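Local coordinates for major capsid protein P2 (Pseudoalteromonas phage pm2, PDB 2VVF) that forms the trimeric building block of the protein capsid of a lipid-containing marine bacteriophage, as its major double jelly-roll coat protein, at residues R195-L207 / V214-E226. Sequence-based numbering, arbitrary orientation.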
loop_
_atom_site.group_PDB
_atom_site.type_symbol
_atom_site.label_atom_id
_atom_site.label_comp_id
_atom_site.label_asym_id
_atom_site.label_seq_id
_atom_site.Cartn_x
_atom_site.Cartn_y
_atom_site.Cartn_z
ATOM N N ARG A 195 26.923 4.382 1.348
ATOM C CA ARG A 195 26.435 3.475 2.374
ATOM C C ARG A 195 27.581 3.196 3.338
ATOM O O ARG A 195 28.549 2.523 2.992
ATOM C CB ARG A 195 25.927 2.169 1.756
ATOM C CG ARG A 195 24.758 2.346 0.801
ATOM C CD ARG A 195 23.435 2.369 1.545
ATOM N NE ARG A 195 22.319 2.727 0.672
ATOM C CZ ARG A 195 21.292 1.927 0.409
ATOM N NH1 ARG A 195 21.233 0.720 0.953
ATOM N NH2 ARG A 195 20.321 2.333 -0.397
ATOM N N ASP A 196 27.487 3.766 4.531
ATOM C CA ASP A 196 28.513 3.579 5.541
ATOM C C ASP A 196 28.639 2.094 5.846
ATOM O O ASP A 196 27.795 1.296 5.439
ATOM C CB ASP A 196 28.129 4.335 6.814
ATOM C CG ASP A 196 29.240 5.230 7.319
ATOM O OD1 ASP A 196 30.409 4.992 6.952
ATOM O OD2 ASP A 196 28.945 6.167 8.094
ATOM N N LEU A 197 29.690 1.724 6.569
ATOM C CA LEU A 197 29.873 0.335 6.961
ATOM C C LEU A 197 28.712 -0.012 7.889
ATOM O O LEU A 197 28.816 0.120 9.108
ATOM C CB LEU A 197 31.209 0.154 7.687
ATOM C CG LEU A 197 31.653 -1.285 7.959
ATOM C CD1 LEU A 197 31.695 -2.089 6.672
ATOM C CD2 LEU A 197 33.004 -1.307 8.654
ATOM N N LEU A 198 27.586 -0.400 7.294
ATOM C CA LEU A 198 26.380 -0.724 8.049
ATOM C C LEU A 198 26.352 -2.175 8.506
ATOM O O LEU A 198 26.519 -3.091 7.703
ATOM C CB LEU A 198 25.129 -0.445 7.211
ATOM C CG LEU A 198 24.745 1.009 6.939
ATOM C CD1 LEU A 198 23.281 1.114 6.529
ATOM C CD2 LEU A 198 25.036 1.886 8.147
ATOM N N LYS A 199 26.098 -2.381 9.793
ATOM C CA LYS A 199 26.004 -3.728 10.340
ATOM C C LYS A 199 24.774 -4.409 9.754
ATOM O O LYS A 199 23.773 -3.754 9.473
ATOM C CB LYS A 199 25.889 -3.670 11.862
ATOM C CG LYS A 199 26.995 -4.398 12.600
ATOM C CD LYS A 199 27.176 -3.832 13.996
ATOM C CE LYS A 199 27.586 -2.371 13.945
ATOM N NZ LYS A 199 28.164 -1.903 15.235
ATOM N N LYS A 200 24.850 -5.722 9.572
ATOM C CA LYS A 200 23.740 -6.486 9.013
ATOM C C LYS A 200 22.407 -6.178 9.695
ATOM O O LYS A 200 21.402 -5.938 9.027
ATOM C CB LYS A 200 24.028 -7.987 9.079
ATOM C CG LYS A 200 22.829 -8.861 8.749
ATOM C CD LYS A 200 23.256 -10.282 8.422
ATOM C CE LYS A 200 22.082 -11.110 7.928
ATOM N NZ LYS A 200 21.633 -10.677 6.577
ATOM N N ALA A 201 22.403 -6.187 11.025
ATOM C CA ALA A 201 21.188 -5.910 11.785
ATOM C C ALA A 201 20.612 -4.536 11.453
ATOM O O ALA A 201 19.394 -4.360 11.396
ATOM C CB ALA A 201 21.455 -6.029 13.276
ATOM N N ASP A 202 21.494 -3.566 11.229
ATOM C CA ASP A 202 21.076 -2.205 10.907
ATOM C C ASP A 202 20.576 -2.095 9.472
ATOM O O ASP A 202 19.574 -1.427 9.202
ATOM C CB ASP A 202 22.224 -1.222 11.147
ATOM C CG ASP A 202 22.528 -1.034 12.620
ATOM O OD1 ASP A 202 21.571 -1.002 13.423
ATOM O OD2 ASP A 202 23.721 -0.937 12.975
ATOM N N ASN A 203 21.274 -2.759 8.556
ATOM C CA ASN A 203 20.889 -2.754 7.149
ATOM C C ASN A 203 19.549 -3.461 6.976
ATOM O O ASN A 203 18.670 -2.986 6.252
ATOM C CB ASN A 203 21.957 -3.454 6.305
ATOM C CG ASN A 203 21.615 -3.467 4.828
ATOM O OD1 ASN A 203 21.759 -2.457 4.139
ATOM N ND2 ASN A 203 21.158 -4.613 4.335
ATOM N N ASP A 204 19.402 -4.597 7.649
ATOM C CA ASP A 204 18.180 -5.388 7.577
ATOM C C ASP A 204 16.982 -4.658 8.185
ATOM O O ASP A 204 15.840 -4.886 7.787
ATOM C CB ASP A 204 18.382 -6.744 8.256
ATOM C CG ASP A 204 19.305 -7.658 7.466
ATOM O OD1 ASP A 204 19.867 -7.203 6.445
ATOM O OD2 ASP A 204 19.467 -8.833 7.864
ATOM N N TYR A 205 17.252 -3.777 9.144
ATOM C CA TYR A 205 16.189 -3.010 9.785
ATOM C C TYR A 205 15.630 -1.985 8.805
ATOM O O TYR A 205 14.417 -1.791 8.719
ATOM C CB TYR A 205 16.708 -2.315 11.049
ATOM C CG TYR A 205 15.731 -1.329 11.652
ATOM C CD1 TYR A 205 14.643 -1.765 12.398
ATOM C CD2 TYR A 205 15.893 0.037 11.469
ATOM C CE1 TYR A 205 13.743 -0.867 12.945
ATOM C CE2 TYR A 205 15.000 0.943 12.012
ATOM C CZ TYR A 205 13.929 0.486 12.749
ATOM O OH TYR A 205 13.038 1.385 13.290
ATOM N N ILE A 206 16.519 -1.339 8.057
ATOM C CA ILE A 206 16.103 -0.351 7.070
ATOM C C ILE A 206 15.304 -1.027 5.958
ATOM O O ILE A 206 14.306 -0.486 5.482
ATOM C CB ILE A 206 17.302 0.434 6.508
ATOM C CG1 ILE A 206 18.040 1.157 7.637
ATOM C CG2 ILE A 206 16.837 1.431 5.466
ATOM C CD1 ILE A 206 19.418 1.654 7.250
ATOM N N LEU A 207 15.742 -2.217 5.557
ATOM C CA LEU A 207 15.054 -2.969 4.515
ATOM C C LEU A 207 13.612 -3.236 4.938
ATOM O O LEU A 207 12.672 -2.902 4.217
ATOM C CB LEU A 207 15.771 -4.296 4.247
ATOM C CG LEU A 207 17.062 -4.260 3.427
ATOM C CD1 LEU A 207 17.747 -5.616 3.462
ATOM C CD2 LEU A 207 16.791 -3.830 1.993
ATOM N N VAL A 214 13.746 -9.709 4.589
ATOM C CA VAL A 214 15.160 -10.059 4.602
ATOM C C VAL A 214 15.360 -11.517 4.197
ATOM O O VAL A 214 14.737 -12.420 4.758
ATOM C CB VAL A 214 15.804 -9.749 5.968
ATOM C CG1 VAL A 214 17.278 -10.120 5.964
ATOM C CG2 VAL A 214 15.616 -8.279 6.326
ATOM N N LEU A 215 16.221 -11.739 3.209
ATOM C CA LEU A 215 16.503 -13.086 2.725
ATOM C C LEU A 215 17.626 -13.726 3.532
ATOM O O LEU A 215 18.580 -13.056 3.924
ATOM C CB LEU A 215 16.873 -13.058 1.241
ATOM C CG LEU A 215 15.845 -12.435 0.293
ATOM C CD1 LEU A 215 16.374 -12.409 -1.137
ATOM C CD2 LEU A 215 14.514 -13.174 0.371
ATOM N N ASP A 216 17.505 -15.028 3.775
ATOM C CA ASP A 216 18.506 -15.762 4.540
ATOM C C ASP A 216 19.867 -15.756 3.851
ATOM O O ASP A 216 19.957 -15.902 2.633
ATOM C CB ASP A 216 18.050 -17.200 4.779
ATOM C CG ASP A 216 16.819 -17.281 5.657
ATOM O OD1 ASP A 216 16.417 -16.238 6.213
ATOM O OD2 ASP A 216 16.254 -18.388 5.792
ATOM N N ASN A 217 20.921 -15.599 4.645
ATOM C CA ASN A 217 22.286 -15.598 4.129
ATOM C C ASN A 217 22.461 -14.630 2.964
ATOM O O ASN A 217 23.150 -14.933 1.988
ATOM C CB ASN A 217 22.703 -17.012 3.719
ATOM C CG ASN A 217 22.472 -18.029 4.822
ATOM O OD1 ASN A 217 22.864 -17.817 5.970
ATOM N ND2 ASN A 217 21.823 -19.135 4.481
ATOM N N THR A 218 21.842 -13.459 3.084
ATOM C CA THR A 218 21.914 -12.433 2.052
ATOM C C THR A 218 22.013 -11.035 2.642
ATOM O O THR A 218 21.276 -10.690 3.563
ATOM C CB THR A 218 20.705 -12.495 1.098
ATOM O OG1 THR A 218 20.439 -13.854 0.735
ATOM C CG2 THR A 218 20.987 -11.673 -0.151
ATOM N N TYR A 219 22.895 -10.219 2.072
ATOM C CA TYR A 219 23.036 -8.827 2.476
ATOM C C TYR A 219 22.587 -7.998 1.282
ATOM O O TYR A 219 23.300 -7.895 0.284
ATOM C CB TYR A 219 24.484 -8.496 2.829
ATOM C CG TYR A 219 24.650 -7.167 3.530
ATOM C CD1 TYR A 219 24.811 -7.102 4.910
ATOM C CD2 TYR A 219 24.646 -5.976 2.814
ATOM C CE1 TYR A 219 24.962 -5.891 5.555
ATOM C CE2 TYR A 219 24.800 -4.760 3.449
ATOM C CZ TYR A 219 24.958 -4.722 4.820
ATOM O OH TYR A 219 25.111 -3.513 5.457
ATOM N N THR A 220 21.376 -7.459 1.370
ATOM C CA THR A 220 20.802 -6.687 0.278
ATOM C C THR A 220 21.043 -5.188 0.390
ATOM O O THR A 220 20.771 -4.575 1.426
ATOM C CB THR A 220 19.299 -6.992 0.108
ATOM O OG1 THR A 220 19.130 -8.345 -0.336
ATOM C CG2 THR A 220 18.670 -6.043 -0.900
ATOM N N ILE A 221 21.536 -4.604 -0.697
ATOM C CA ILE A 221 21.760 -3.167 -0.772
ATOM C C ILE A 221 20.734 -2.606 -1.748
ATOM O O ILE A 221 20.987 -2.516 -2.949
ATOM C CB ILE A 221 23.194 -2.833 -1.209
ATOM C CG1 ILE A 221 24.184 -3.178 -0.095
ATOM C CG2 ILE A 221 23.304 -1.362 -1.590
ATOM C CD1 ILE A 221 25.633 -3.028 -0.501
ATOM N N ASP A 222 19.556 -2.285 -1.223
ATOM C CA ASP A 222 18.453 -1.766 -2.024
ATOM C C ASP A 222 18.610 -0.274 -2.297
ATOM O O ASP A 222 18.603 0.537 -1.371
ATOM C CB ASP A 222 17.130 -2.027 -1.302
ATOM C CG ASP A 222 15.969 -2.192 -2.254
ATOM O OD1 ASP A 222 15.961 -1.524 -3.310
ATOM O OD2 ASP A 222 15.052 -2.979 -1.936
ATOM N N PHE A 223 18.744 0.081 -3.572
ATOM C CA PHE A 223 18.899 1.479 -3.966
ATOM C C PHE A 223 17.562 2.092 -4.374
ATOM O O PHE A 223 17.504 3.245 -4.799
ATOM C CB PHE A 223 19.897 1.607 -5.121
ATOM C CG PHE A 223 21.298 1.198 -4.766
ATOM C CD1 PHE A 223 22.036 1.925 -3.845
ATOM C CD2 PHE A 223 21.887 0.100 -5.370
ATOM C CE1 PHE A 223 23.331 1.551 -3.522
ATOM C CE2 PHE A 223 23.180 -0.277 -5.053
ATOM C CZ PHE A 223 23.902 0.449 -4.127
ATOM N N MET A 224 16.493 1.311 -4.254
ATOM C CA MET A 224 15.158 1.776 -4.617
ATOM C C MET A 224 14.150 1.479 -3.514
ATOM O O MET A 224 13.016 1.083 -3.787
ATOM C CB MET A 224 14.700 1.118 -5.923
ATOM C CG MET A 224 15.456 1.582 -7.155
ATOM S SD MET A 224 14.570 1.222 -8.681
ATOM C CE MET A 224 14.058 -0.472 -8.383
ATOM N N LEU A 225 14.570 1.672 -2.268
ATOM C CA LEU A 225 13.717 1.407 -1.113
ATOM C C LEU A 225 12.385 2.161 -1.146
ATOM O O LEU A 225 11.355 1.636 -0.720
ATOM C CB LEU A 225 14.474 1.692 0.188
ATOM C CG LEU A 225 15.517 0.646 0.592
ATOM C CD1 LEU A 225 16.467 1.200 1.644
ATOM C CD2 LEU A 225 14.845 -0.627 1.089
ATOM N N GLU A 226 12.409 3.386 -1.657
ATOM C CA GLU A 226 11.202 4.204 -1.743
ATOM C C GLU A 226 10.362 3.871 -2.973
ATOM O O GLU A 226 9.218 4.313 -3.089
ATOM C CB GLU A 226 11.565 5.687 -1.776
ATOM C CG GLU A 226 12.158 6.222 -0.488
ATOM C CD GLU A 226 12.497 7.692 -0.591
ATOM O OE1 GLU A 226 13.486 8.029 -1.275
ATOM O OE2 GLU A 226 11.750 8.516 -0.024
HETATM O O HOH W 1 20.038 -12.720 6.096
#
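Asn203 lays its amide over one face of the Tyr219 ring, the two planes only 14° apart, and ND2, above the ring face near its rim, donates a nearly straight hydrogen bond to Thr220 O at 2.9 Å. Tyr219 spans the space between the two sheets of the C-terminal jelly roll, its ring swung away from the backbone N (chi1 -168°), and its OH donates to Leu198 O at 2.7 Å, from above the carbonyl plane. Arg195 bridges the same gap from the other sheet. Its chain bends at chi2 (-85°), so that NH2 donates a hydrogen bond to Asp222 O at 2.7 Å; the oxygen lies near the guanidinium plane, while Ile221 and Phe223 lie over one guanidinium face and Phe4 of a neighbouring subunit makes a cation-pi contact. Deeper along helix 200-209, Leu207 packs tightly: CD1 rests on Thr220 CB, and CD2 touches Leu225 CD2 at 3.9 Å. The looser side lies at the start of the helix and the turn 215-218. There Lys200 NZ forms a salt bridge with Asp204 OD2 (3.1 Å), and a water accepts from NZ and donates to Leu215 O; Val214 CG1 abuts the Asp204 carboxylate. Three side-chain donors thus satisfy buried backbone carbonyls, joining the two sheets and the helix by directional bonds as well as apolar packing, whereas at the partly exposed end a salt bridge within the helix holds Lys200 and water links it across.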